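Local structure of ABC transporter periplasmic substrate-binding protein (Desulfovibrio alaskensis, 5MY5) at residues A25-M30 with G54-W59; E72-D77 with A232-V237; I78-A83 with N222-I227. The protein probably captures tungstate with high selectivity in the periplasm and hands it to an ABC transporter for uptake. The protein carries 2 engineered substitutions. One frame throughout, in Å; residues are numbered along the deposited sequence.

Interaction 1. Residues A25-M30 with G54-W59; sequences APVLMM and GIELRW
Arg58 lays its extended side chain obliquely across Val27 on a neighbouring parallel strand. Its CB meets Met29, 3.9 Å from both SD and CE of a methionine whose chain bends back toward the arginine. CG passes within 4.1 Å of Val27 CG1, and CD touches both that methyl and Met29 SD. NE then comes 3.7 Å from Val27 CG1, which lies over one face of the guanidinium, offset toward the rim; NH2 reaches across to Val27 CG2. At its edge the guanidinium forms a salt bridge with Glu56 of its own strand, NE to OE2 at 3.0 Å with an N-H...O angle of 176°. The bond lies in the guanidinium plane but reaches OE2 from above the carboxylate. A weaker bond joins NH2 to OE1. Val27 carries CG1 anti to its backbone N (chi1 -176°), which sets that methyl under the guanidinium, while CG2 faces Glu56 OE1. A water that donates to Glu56 OE1 and to Ala25 O ties the carboxylate to the start of the other segment.

The backbones run parallel: Glu56 N and Arg58 N donate to Pro26 O and Leu28 O, and Leu28 N and Met30 N to Glu56 O and Arg58 O. On the opposite sheet face Leu57 CD1 touches Leu28 CD2 (3.9 Å) and Met30 CE (4.0 Å), and Phe245 of helix 239-250 packs on Leu28 and Met30. The strands are joined through helices 34-39 and 41-53, a right-handed beta-alpha-beta crossover as in the alpha/beta lobes of periplasmic binding proteins. One face is thus oily and buried under a helix, whereas the other pairs its charges above a valine and a methionine, and the salt bridge there probably offsets both charges.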
ATOM      1  N   ALA A  25       9.071  28.743  12.884  1.00 51.50           N
ATOM      2  CA  ALA A  25       8.393  27.476  13.306  1.00 49.93           C
ATOM      3  C   ALA A  25       8.179  26.557  12.077  1.00 40.29           C
ATOM      4  O   ALA A  25       7.014  26.342  11.635  1.00 42.97           O
ATOM      5  CB  ALA A  25       7.089  27.792  14.017  1.00 45.80           C
ATOM      6  N   PRO A  26       9.286  25.964  11.570  1.00 31.77           N
ATOM      7  CA  PRO A  26       9.378  25.415  10.203  1.00 27.95           C
ATOM      8  C   PRO A  26       8.271  24.416   9.912  1.00 24.96           C
ATOM      9  O   PRO A  26       7.933  23.598  10.734  1.00 24.63           O
ATOM     10  CB  PRO A  26      10.688  24.700  10.190  1.00 28.32           C
ATOM     11  CG  PRO A  26      11.362  24.942  11.496  1.00 31.16           C
ATOM     12  CD  PRO A  26      10.432  25.576  12.423  1.00 32.42           C
ATOM     13  N   VAL A  27       7.726  24.483   8.686  1.00 24.98           N
ATOM     14  CA  VAL A  27       6.663  23.631   8.253  1.00 21.54           C
ATOM     15  C   VAL A  27       7.068  22.948   6.966  1.00 18.54           C
ATOM     16  O   VAL A  27       7.487  23.570   5.987  1.00 21.68           O
ATOM     17  CB  VAL A  27       5.415  24.435   7.979  1.00 24.06           C
ATOM     18  CG1 VAL A  27       4.267  23.514   7.617  1.00 25.91           C
ATOM     19  CG2 VAL A  27       4.997  25.228   9.256  1.00 28.46           C
ATOM     20  N   LEU A  28       6.925  21.634   6.969  1.00 18.36           N
ATOM     21  CA  LEU A  28       7.200  20.799   5.821  1.00 18.12           C
ATOM     22  C   LEU A  28       5.865  20.325   5.291  1.00 17.12           C
ATOM     23  O   LEU A  28       5.075  19.717   6.024  1.00 18.11           O
ATOM     24  CB  LEU A  28       8.073  19.607   6.284  1.00 17.33           C
ATOM     25  CG  LEU A  28       8.365  18.488   5.201  1.00 18.49           C
ATOM     26  CD1 LEU A  28       9.082  18.964   3.954  1.00 18.71           C
ATOM     27  CD2 LEU A  28       9.126  17.366   5.862  1.00 16.87           C
ATOM     28  N   MET A  29       5.674  20.492   3.989  1.00 18.07           N
ATOM     29  CA  MET A  29       4.413  20.107   3.343  1.00 18.76           C
ATOM     30  C   MET A  29       4.598  18.873   2.488  1.00 16.57           C
ATOM     31  O   MET A  29       5.449  18.833   1.644  1.00 17.63           O
ATOM     32  CB  MET A  29       3.925  21.198   2.378  1.00 20.58           C
ATOM     33  CG  MET A  29       3.669  22.580   2.955  1.00 21.38           C
ATOM     34  SD  MET A  29       2.666  22.606   4.460  1.00 28.34           S
ATOM     35  CE  MET A  29       1.088  22.296   3.743  1.00 25.23           C
ATOM     36  N   MET A  30       3.724  17.922   2.709  1.00 16.26           N
ATOM     37  CA  MET A  30       3.840  16.579   2.098  1.00 15.80           C
ATOM     38  C   MET A  30       2.559  16.261   1.348  1.00 16.53           C
ATOM     39  O   MET A  30       1.517  16.558   1.786  1.00 18.96           O
ATOM     40  CB  MET A  30       4.057  15.525   3.162  1.00 16.90           C
ATOM     41  CG  MET A  30       3.827  14.090   2.750  1.00 18.15           C
ATOM     42  SD  MET A  30       4.052  12.887   4.095  1.00 18.21           S
ATOM     43  CE  MET A  30       5.773  12.969   4.256  1.00 19.74           C
ATOM     44  N   GLY A  54      12.107  19.699  15.407  1.00 19.14           N
ATOM     45  CA  GLY A  54      11.456  20.978  15.482  1.00 18.08           C
ATOM     46  C   GLY A  54      10.577  21.300  14.325  1.00 19.92           C
ATOM     47  O   GLY A  54      10.042  22.376  14.310  1.00 22.13           O
ATOM     48  N   ILE A  55      10.492  20.433  13.331  1.00 18.69           N
ATOM     49  CA  ILE A  55       9.796  20.735  12.093  1.00 17.99           C
ATOM     50  C   ILE A  55       8.397  20.192  12.207  1.00 18.36           C
ATOM     51  O   ILE A  55       8.225  19.071  12.590  1.00 19.86           O
ATOM     52  CB  ILE A  55      10.528  20.083  10.876  1.00 16.69           C
ATOM     53  CG1 ILE A  55      11.942  20.604  10.766  1.00 17.41           C
ATOM     54  CG2 ILE A  55       9.678  20.331   9.599  1.00 17.71           C
ATOM     55  CD1 ILE A  55      12.778  19.746   9.841  1.00 17.93           C
ATOM     56  N   GLU A  56       7.366  21.018  11.894  1.00 19.57           N
ATOM     57  CA  GLU A  56       5.980  20.596  11.809  1.00 19.24           C
ATOM     58  C   GLU A  56       5.695  19.947  10.413  1.00 19.99           C
ATOM     59  O   GLU A  56       6.057  20.545   9.404  1.00 20.33           O
ATOM     60  CB  GLU A  56       5.010  21.795  11.994  1.00 22.25           C
ATOM     61  CG  GLU A  56       3.529  21.372  11.926  1.00 23.88           C
ATOM     62  CD  GLU A  56       2.520  22.546  11.941  1.00 27.79           C
ATOM     63  OE1 GLU A  56       2.931  23.702  11.958  1.00 35.65           O
ATOM     64  OE2 GLU A  56       1.324  22.261  11.754  1.00 31.51           O
ATOM     65  N   LEU A  57       5.131  18.737  10.415  1.00 17.62           N
ATOM     66  CA  LEU A  57       4.768  18.037   9.154  1.00 16.87           C
ATOM     67  C   LEU A  57       3.286  18.161   8.946  1.00 18.47           C
ATOM     68  O   LEU A  57       2.495  17.755   9.780  1.00 20.34           O
ATOM     69  CB  LEU A  57       5.128  16.554   9.230  1.00 19.71           C
ATOM     70  CG  LEU A  57       4.766  15.681   8.034  1.00 20.46           C
ATOM     71  CD1 LEU A  57       5.592  16.011   6.792  1.00 21.78           C
ATOM     72  CD2 LEU A  57       4.874  14.170   8.341  1.00 20.80           C
ATOM     73  N   ARG A  58       2.908  18.671   7.769  1.00 16.32           N
ATOM     74  CA  ARG A  58       1.522  18.779   7.333  1.00 17.89           C
ATOM     75  C   ARG A  58       1.408  17.920   6.104  1.00 18.69           C
ATOM     76  O   ARG A  58       2.258  17.979   5.218  1.00 20.74           O
ATOM     77  CB  ARG A  58       1.090  20.196   7.081  1.00 20.71           C
ATOM     78  CG  ARG A  58       1.038  21.078   8.308  1.00 22.39           C
ATOM     79  CD  ARG A  58       0.628  22.487   7.915  1.00 25.71           C
ATOM     80  NE  ARG A  58       0.857  23.441   9.009  1.00 28.95           N
ATOM     81  CZ  ARG A  58       0.903  24.759   8.814  1.00 31.74           C
ATOM     82  NH1 ARG A  58       0.726  25.302   7.604  1.00 37.29           N
ATOM     83  NH2 ARG A  58       1.200  25.552   9.841  1.00 37.42           N
ATOM     84  N   TRP A  59       0.334  17.172   5.986  1.00 18.16           N
ATOM     85  CA  TRP A  59       0.208  16.337   4.810  1.00 18.39           C
ATOM     86  C   TRP A  59      -1.194  16.417   4.233  1.00 21.87           C
ATOM     87  O   TRP A  59      -2.111  16.654   4.947  1.00 24.48           O
ATOM     88  CB  TRP A  59       0.607  14.887   5.037  1.00 19.15           C
ATOM     89  CG  TRP A  59      -0.175  14.097   5.996  1.00 18.76           C
ATOM     90  CD1 TRP A  59      -1.197  13.230   5.720  1.00 21.37           C
ATOM     91  CD2 TRP A  59       0.006  14.086   7.402  1.00 20.22           C
ATOM     92  NE1 TRP A  59      -1.657  12.668   6.880  1.00 21.91           N
ATOM     93  CE2 TRP A  59      -0.945  13.179   7.934  1.00 22.30           C
ATOM     94  CE3 TRP A  59       0.920  14.709   8.271  1.00 21.15           C
ATOM     95  CZ2 TRP A  59      -1.071  12.950   9.316  1.00 23.24           C
ATOM     96  CZ3 TRP A  59       0.786  14.491   9.653  1.00 23.92           C
ATOM     97  CH2 TRP A  59      -0.177  13.584  10.154  1.00 23.07           C
TER
HETATM   98  O   HOH W   1       4.694  25.341  12.859  1.00 42.12           O

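Interaction 2. Residues E72-D77 with A232-V237; sequences ENCDVD and AHCPKV
A disulfide joins the loop after helix 64-72 to the turn leading into helix 239-250: Cys74 SG and Cys234 SG are 2.1 Å apart, with a C-S-S-C torsion of -82°. Both sulfurs stand anti to their own carbonyl carbons, beside the backbone N (chi1 near -60° in both). Next to this bridge His233 NE2 donates to Glu72 O at 2.9 Å, in the ring plane and on a lone pair of the carbonyl, though the N-H...O angle is a bent 148°. Cys74 SG lies oblique to the same ring, 4.0 Å from His233 CD2.

Cys74 closes helix 64-72 in a Schellman motif, and Cys234 opens a type I turn that ends at Val237, whose N donates to Cys234 O; the covalent link therefore ties a helix C-terminus to a turn far along the chain. At the end of the turn, the side chains of Val237 and Asp77 slide past each other in opposite directions, Val237 CG2 meeting Asp77 OD1 at 3.4 Å. The two carboxylate oxygens of Asp77 diverge, OD1 accepting from Lys238 N and OD2 from Met29 N of strand 27-33.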
ATOM      1  N   GLU A  72       4.553  17.909  -8.947  1.00 22.57           N
ATOM      2  CA  GLU A  72       4.788  18.625 -10.185  1.00 22.70           C
ATOM      3  C   GLU A  72       4.319  20.113 -10.171  1.00 20.40           C
ATOM      4  O   GLU A  72       5.006  20.917 -10.721  1.00 24.38           O
ATOM      5  CB  GLU A  72       4.092  17.881 -11.328  1.00 24.87           C
ATOM      6  CG  GLU A  72       4.447  18.419 -12.706  1.00 28.95           C
ATOM      7  CD  GLU A  72       3.765  17.630 -13.811  1.00 32.91           C
ATOM      8  OE1 GLU A  72       3.173  16.578 -13.515  1.00 33.35           O
ATOM      9  OE2 GLU A  72       3.882  18.096 -14.987  1.00 35.20           O
ATOM     10  N   ASN A  73       3.229  20.442  -9.489  1.00 21.36           N
ATOM     11  CA  ASN A  73       2.737  21.822  -9.435  1.00 22.33           C
ATOM     12  C   ASN A  73       3.446  22.647  -8.354  1.00 21.97           C
ATOM     13  O   ASN A  73       3.057  23.783  -8.102  1.00 22.88           O
ATOM     14  CB  ASN A  73       1.254  21.787  -9.176  1.00 24.10           C
ATOM     15  CG  ASN A  73       0.524  23.105  -9.506  1.00 28.04           C
ATOM     16  OD1 ASN A  73       0.545  23.599 -10.668  1.00 29.19           O
ATOM     17  ND2 ASN A  73      -0.175  23.654  -8.502  1.00 27.66           N
ATOM     18  N   CYS A  74       4.425  22.081  -7.669  1.00 20.59           N
ATOM     19  CA  CYS A  74       5.204  22.752  -6.632  1.00 23.22           C
ATOM     20  C   CYS A  74       4.361  23.039  -5.396  1.00 20.53           C
ATOM     21  O   CYS A  74       4.687  23.968  -4.623  1.00 22.50           O
ATOM     22  CB  CYS A  74       5.906  24.018  -7.155  1.00 24.94           C
ATOM     23  SG  CYS A  74       7.025  23.706  -8.554  1.00 25.09           S
ATOM     24  N   ASP A  75       3.282  22.305  -5.203  1.00 21.74           N
ATOM     25  CA  ASP A  75       2.370  22.526  -4.098  1.00 19.21           C
ATOM     26  C   ASP A  75       3.005  22.106  -2.734  1.00 20.39           C
ATOM     27  O   ASP A  75       2.523  22.450  -1.622  1.00 20.28           O
ATOM     28  CB  ASP A  75       1.036  21.790  -4.261  1.00 21.16           C
ATOM     29  CG  ASP A  75       0.174  22.283  -5.367  1.00 29.52           C
ATOM     30  OD1 ASP A  75       0.103  23.510  -5.499  1.00 25.44           O
ATOM     31  OD2 ASP A  75      -0.561  21.471  -6.014  1.00 26.34           O
ATOM     32  N   VAL A  76       3.913  21.132  -2.796  1.00 18.01           N
ATOM     33  CA  VAL A  76       4.482  20.433  -1.656  1.00 18.50           C
ATOM     34  C   VAL A  76       5.989  20.276  -1.788  1.00 18.33           C
ATOM     35  O   VAL A  76       6.586  20.402  -2.869  1.00 17.70           O
ATOM     36  CB  VAL A  76       3.813  19.030  -1.444  1.00 18.80           C
ATOM     37  CG1 VAL A  76       2.344  19.120  -1.150  1.00 18.16           C
ATOM     38  CG2 VAL A  76       4.108  18.085  -2.617  1.00 18.71           C
ATOM     39  N   ASP A  77       6.649  20.025  -0.663  1.00 16.90           N
ATOM     40  CA  ASP A  77       8.044  19.830  -0.581  1.00 16.95           C
ATOM     41  C   ASP A  77       8.556  18.381  -0.760  1.00 14.00           C
ATOM     42  O   ASP A  77       9.721  18.130  -1.050  1.00 16.41           O
ATOM     43  CB  ASP A  77       8.514  20.306   0.802  1.00 17.85           C
ATOM     44  CG  ASP A  77       8.066  21.740   1.110  1.00 19.27           C
ATOM     45  OD1 ASP A  77       8.404  22.659   0.295  1.00 19.12           O
ATOM     46  OD2 ASP A  77       7.371  21.981   2.122  1.00 20.82           O
ATOM     47  N   ALA A 232      15.310  22.452  -8.614  1.00 22.79           N
ATOM     48  CA  ALA A 232      15.462  22.861 -10.032  1.00 25.23           C
ATOM     49  C   ALA A 232      14.159  23.018 -10.734  1.00 29.47           C
ATOM     50  O   ALA A 232      14.057  23.804 -11.697  1.00 28.78           O
ATOM     51  CB  ALA A 232      16.325  21.868 -10.738  1.00 24.82           C
ATOM     52  N   HIS A 233      13.141  22.290 -10.288  1.00 25.17           N
ATOM     53  CA  HIS A 233      11.773  22.444 -10.832  1.00 23.86           C
ATOM     54  C   HIS A 233      10.947  23.423 -10.009  1.00 24.43           C
ATOM     55  O   HIS A 233      10.118  24.183 -10.555  1.00 24.96           O
ATOM     56  CB  HIS A 233      11.090  21.050 -10.876  1.00 24.63           C
ATOM     57  CG  HIS A 233       9.736  21.052 -11.511  1.00 25.76           C
ATOM     58  ND1 HIS A 233       9.546  21.308 -12.854  1.00 26.12           N
ATOM     59  CD2 HIS A 233       8.502  20.896 -10.974  1.00 25.58           C
ATOM     60  CE1 HIS A 233       8.252  21.240 -13.127  1.00 29.23           C
ATOM     61  NE2 HIS A 233       7.587  21.008 -11.992  1.00 27.36           N
ATOM     62  N   CYS A 234      11.162  23.451  -8.682  1.00 21.57           N
ATOM     63  CA  CYS A 234      10.368  24.315  -7.779  1.00 25.26           C
ATOM     64  C   CYS A 234      11.365  25.072  -6.930  1.00 26.01           C
ATOM     65  O   CYS A 234      11.805  24.592  -5.876  1.00 23.57           O
ATOM     66  CB  CYS A 234       9.499  23.403  -6.897  1.00 25.35           C
ATOM     67  SG  CYS A 234       8.369  22.326  -7.769  1.00 24.33           S
ATOM     68  N   PRO A 235      11.744  26.314  -7.340  1.00 25.29           N
ATOM     69  CA  PRO A 235      12.937  26.813  -6.657  1.00 26.39           C
ATOM     70  C   PRO A 235      12.692  27.229  -5.228  1.00 23.78           C
ATOM     71  O   PRO A 235      13.700  27.394  -4.525  1.00 24.81           O
ATOM     72  CB  PRO A 235      13.403  27.976  -7.547  1.00 29.95           C
ATOM     73  CG  PRO A 235      12.953  27.552  -8.892  1.00 32.08           C
ATOM     74  CD  PRO A 235      11.622  26.856  -8.700  1.00 29.65           C
ATOM     75  N   LYS A 236      11.440  27.433  -4.803  1.00 23.39           N
ATOM     76  CA  LYS A 236      11.158  27.861  -3.438  1.00 24.34           C
ATOM     77  C   LYS A 236      10.878  26.662  -2.506  1.00 26.03           C
ATOM     78  O   LYS A 236      10.358  26.865  -1.397  1.00 25.57           O
ATOM     79  CB  LYS A 236       9.975  28.864  -3.416  1.00 24.65           C
ATOM     80  CG  LYS A 236      10.331  30.160  -4.178  1.00 28.51           C
ATOM     81  CD  LYS A 236       9.450  31.302  -3.810  1.00 33.45           C
ATOM     82  CE  LYS A 236       9.892  32.546  -4.590  1.00 42.47           C
ATOM     83  NZ  LYS A 236       9.307  33.773  -3.980  1.00 51.50           N
ATOM     84  N   VAL A 237      11.064  25.445  -3.021  1.00 24.46           N
ATOM     85  CA  VAL A 237      10.785  24.223  -2.231  1.00 23.04           C
ATOM     86  C   VAL A 237      11.707  24.169  -0.986  1.00 21.71           C
ATOM     87  O   VAL A 237      12.872  24.603  -1.006  1.00 24.50           O
ATOM     88  CB  VAL A 237      10.950  22.940  -3.111  1.00 23.26           C
ATOM     89  CG1 VAL A 237      12.361  22.485  -3.294  1.00 22.87           C
ATOM     90  CG2 VAL A 237      10.137  21.825  -2.528  1.00 28.10           C
TER

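Interaction 3. Residues I78-A83 with N222-I227; sequences ILLVHA and NQYSAI
Tyr224 and His82 pack side by side where two antiparallel strands, 78-81 and 221-228, adjoin in the central sheet of a periplasmic binding protein lobe. The tight part is the buried ladder: Leu79 and Ile227 exchange two backbone hydrogen bonds of 2.9 Å, and Val81 and Ser225 repeat the pattern. Leu80 and Ala226 form the non-hydrogen-bonded pair between them. Leu80 crosses Tyr224 at about a right angle, its CD1 4.0 Å from CD2 at the ring edge. His82 CB sits over the centre of one tyrosine face, 4.0 Å from the centroid, a CH-pi contact; the rings themselves are oblique, with planes at 43°. A chi1 of 46° puts His82 CG between the backbone N and the carbonyl carbon; His82 CD2 lies 3.4 Å from Tyr224 OH. His82 NE2 is hydrogen-bonded to Thr33 OG1, and Tyr224 OH to Thr36 OG1.

At the Asn222 end the contact is looser and hydrated. The Asn222 amide stands 77° to the histidine ring, its ND2 bound to Asn105, and the bond from His82 ND1 to Asn222 OD1 is long and weak at 3.4 Å. One water joins that same pair of atoms, and a second donates to both Asn222 OD1 and His82 O.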
ATOM      1  N   ILE A  78       7.661  17.436  -0.485  1.00 15.81           N
ATOM      2  CA  ILE A  78       8.045  15.991  -0.455  1.00 15.06           C
ATOM      3  C   ILE A  78       6.825  15.138  -0.721  1.00 16.06           C
ATOM      4  O   ILE A  78       5.717  15.494  -0.383  1.00 15.14           O
ATOM      5  CB  ILE A  78       8.678  15.670   0.933  1.00 15.02           C
ATOM      6  CG1 ILE A  78       9.360  14.344   0.876  1.00 14.65           C
ATOM      7  CG2 ILE A  78       7.670  15.806   2.030  1.00 15.31           C
ATOM      8  CD1 ILE A  78      10.194  14.077   2.121  1.00 16.22           C
ATOM      9  N   LEU A  79       7.099  14.001  -1.325  1.00 14.84           N
ATOM     10  CA  LEU A  79       6.105  12.983  -1.548  1.00 15.12           C
ATOM     11  C   LEU A  79       6.442  11.792  -0.618  1.00 13.91           C
ATOM     12  O   LEU A  79       7.586  11.403  -0.479  1.00 16.27           O
ATOM     13  CB  LEU A  79       6.178  12.447  -3.006  1.00 15.68           C
ATOM     14  CG  LEU A  79       5.959  13.432  -4.105  1.00 20.92           C
ATOM     15  CD1 LEU A  79       5.840  12.706  -5.458  1.00 20.80           C
ATOM     16  CD2 LEU A  79       4.840  14.388  -3.902  1.00 20.03           C
ATOM     17  N   LEU A  80       5.372  11.151  -0.191  1.00 13.95           N
ATOM     18  CA  LEU A  80       5.528   9.785   0.465  1.00 15.00           C
ATOM     19  C   LEU A  80       4.501   8.943  -0.246  1.00 15.66           C
ATOM     20  O   LEU A  80       3.312   9.026  -0.004  1.00 15.58           O
ATOM     21  CB  LEU A  80       5.257   9.869   1.987  1.00 16.04           C
ATOM     22  CG  LEU A  80       5.386   8.530   2.709  1.00 17.06           C
ATOM     23  CD1 LEU A  80       6.778   7.930   2.630  1.00 17.58           C
ATOM     24  CD2 LEU A  80       4.921   8.779   4.191  1.00 18.24           C
ATOM     25  N   VAL A  81       4.990   8.043  -1.106  1.00 14.08           N
ATOM     26  CA  VAL A  81       4.067   7.306  -1.993  1.00 15.72           C
ATOM     27  C   VAL A  81       4.553   5.876  -2.155  1.00 15.75           C
ATOM     28  O   VAL A  81       5.557   5.491  -1.533  1.00 15.32           O
ATOM     29  CB  VAL A  81       3.898   7.984  -3.377  1.00 17.25           C
ATOM     30  CG1 VAL A  81       3.128   9.314  -3.220  1.00 19.22           C
ATOM     31  CG2 VAL A  81       5.235   8.239  -3.964  1.00 19.10           C
ATOM     32  N   HIS A  82       3.776   5.098  -2.909  1.00 15.25           N
ATOM     33  CA  HIS A  82       4.040   3.651  -2.992  1.00 15.99           C
ATOM     34  C   HIS A  82       3.674   3.122  -4.364  1.00 18.45           C
ATOM     35  O   HIS A  82       2.783   2.264  -4.496  1.00 20.28           O
ATOM     36  CB  HIS A  82       3.302   2.908  -1.873  1.00 16.65           C
ATOM     37  CG  HIS A  82       1.890   3.331  -1.702  1.00 16.22           C
ATOM     38  ND1 HIS A  82       0.849   2.695  -2.315  1.00 19.22           N
ATOM     39  CD2 HIS A  82       1.329   4.360  -0.992  1.00 17.69           C
ATOM     40  CE1 HIS A  82      -0.294   3.296  -1.998  1.00 21.11           C
ATOM     41  NE2 HIS A  82      -0.027   4.327  -1.197  1.00 20.53           N
ATOM     42  N   ALA A  83       4.334   3.705  -5.346  1.00 17.42           N
ATOM     43  CA  ALA A  83       4.084   3.400  -6.763  1.00 17.80           C
ATOM     44  C   ALA A  83       5.378   3.536  -7.613  1.00 16.60           C
ATOM     45  O   ALA A  83       5.638   4.536  -8.258  1.00 18.22           O
ATOM     46  CB  ALA A  83       2.974   4.295  -7.275  1.00 20.42           C
ATOM     47  N   ASN A 222       4.219  -3.759  -0.791  1.00 17.02           N
ATOM     48  CA  ASN A 222       3.811  -2.420  -1.194  1.00 17.48           C
ATOM     49  C   ASN A 222       4.893  -1.474  -0.713  1.00 15.85           C
ATOM     50  O   ASN A 222       4.758  -0.915   0.408  1.00 18.00           O
ATOM     51  CB  ASN A 222       2.443  -2.121  -0.648  1.00 17.52           C
ATOM     52  CG  ASN A 222       1.830  -0.792  -1.193  1.00 21.46           C
ATOM     53  OD1 ASN A 222       1.940  -0.520  -2.382  1.00 21.28           O
ATOM     54  ND2 ASN A 222       1.189   0.000  -0.312  1.00 22.38           N
ATOM     55  N   GLN A 223       5.901  -1.259  -1.533  1.00 16.74           N
ATOM     56  CA  GLN A 223       7.109  -0.511  -1.171  1.00 15.23           C
ATOM     57  C   GLN A 223       6.750   1.017  -1.101  1.00 16.68           C
ATOM     58  O   GLN A 223       6.307   1.615  -2.078  1.00 16.71           O
ATOM     59  CB  GLN A 223       8.223  -0.683  -2.143  1.00 17.89           C
ATOM     60  CG  GLN A 223       9.494   0.019  -1.730  1.00 20.72           C
ATOM     61  CD  GLN A 223      10.077  -0.524  -0.455  1.00 21.73           C
ATOM     62  OE1 GLN A 223      10.342  -1.745  -0.332  1.00 23.81           O
ATOM     63  NE2 GLN A 223      10.339   0.345   0.507  1.00 18.85           N
ATOM     64  N   TYR A 224       7.050   1.640   0.070  1.00 16.14           N
ATOM     65  CA  TYR A 224       7.029   3.078   0.217  1.00 15.79           C
ATOM     66  C   TYR A 224       8.367   3.737  -0.018  1.00 15.96           C
ATOM     67  O   TYR A 224       9.420   3.194   0.493  1.00 16.54           O
ATOM     68  CB  TYR A 224       6.643   3.459   1.632  1.00 15.94           C
ATOM     69  CG  TYR A 224       5.209   3.485   1.822  1.00 16.11           C
ATOM     70  CD1 TYR A 224       4.489   2.307   1.980  1.00 18.60           C
ATOM     71  CD2 TYR A 224       4.521   4.676   1.831  1.00 18.33           C
ATOM     72  CE1 TYR A 224       3.108   2.325   2.151  1.00 20.43           C
ATOM     73  CE2 TYR A 224       3.160   4.726   1.993  1.00 20.18           C
ATOM     74  CZ  TYR A 224       2.430   3.540   2.170  1.00 19.82           C
ATOM     75  OH  TYR A 224       1.082   3.608   2.335  1.00 24.96           O
ATOM     76  N   SER A 225       8.344   4.897  -0.681  1.00 13.93           N
ATOM     77  CA  SER A 225       9.516   5.754  -0.800  1.00 14.38           C
ATOM     78  C   SER A 225       9.161   7.198  -0.500  1.00 15.86           C
ATOM     79  O   SER A 225       8.037   7.641  -0.786  1.00 15.03           O
ATOM     80  CB  SER A 225      10.090   5.653  -2.180  1.00 17.38           C
ATOM     81  OG  SER A 225      10.423   4.296  -2.432  1.00 18.68           O
ATOM     82  N   ALA A 226      10.165   7.927  -0.013  1.00 13.56           N
ATOM     83  CA  ALA A 226      10.054   9.372   0.063  1.00 14.80           C
ATOM     84  C   ALA A 226      10.789   9.988  -1.087  1.00 14.85           C
ATOM     85  O   ALA A 226      11.865   9.455  -1.517  1.00 16.43           O
ATOM     86  CB  ALA A 226      10.621   9.917   1.388  1.00 16.08           C
ATOM     87  N   ILE A 227      10.246  11.077  -1.615  1.00 14.24           N
ATOM     88  CA  ILE A 227      10.905  11.787  -2.749  1.00 15.07           C
ATOM     89  C   ILE A 227      10.785  13.268  -2.505  1.00 15.06           C
ATOM     90  O   ILE A 227       9.722  13.873  -2.631  1.00 15.43           O
ATOM     91  CB  ILE A 227      10.137  11.472  -4.072  1.00 16.61           C
ATOM     92  CG1 ILE A 227      10.060   9.970  -4.317  1.00 18.75           C
ATOM     93  CG2 ILE A 227      10.891  12.128  -5.214  1.00 17.96           C
ATOM     94  CD1 ILE A 227       9.054   9.540  -5.405  1.00 20.12           C
TER
HETATM   95  O   HOH W   2      -0.441   0.320  -4.065  1.00 26.22           O
HETATM   96  O   HOH W   3       3.002  -0.445  -4.642  1.00 27.61           O

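Overall arrangement
The three contacts lie in one lobe of the protein, two between strands and one between loops. Interactions 1 and 3 share a sheet, since strands 27-33 and 78-81 are neighbours in it; their centres lie about 17 Å apart, and Met30 SD packs 3.9 Å from Leu80 CB. Interaction 2, centred about 15 Å from interaction 1, meets it where Asp77 N comes 2.9 Å from Met29 O, a probable hydrogen bond. Asp77 and Ile78 are consecutive, so the disulfide-linked loop leads straight into the strand of interaction 3, which is nested within the long chain loop closed by interaction 2. Interaction 3 lies about 10 Å from the chain's centre; interactions 1 and 2 lie farther out, at about 23 and 25 Å.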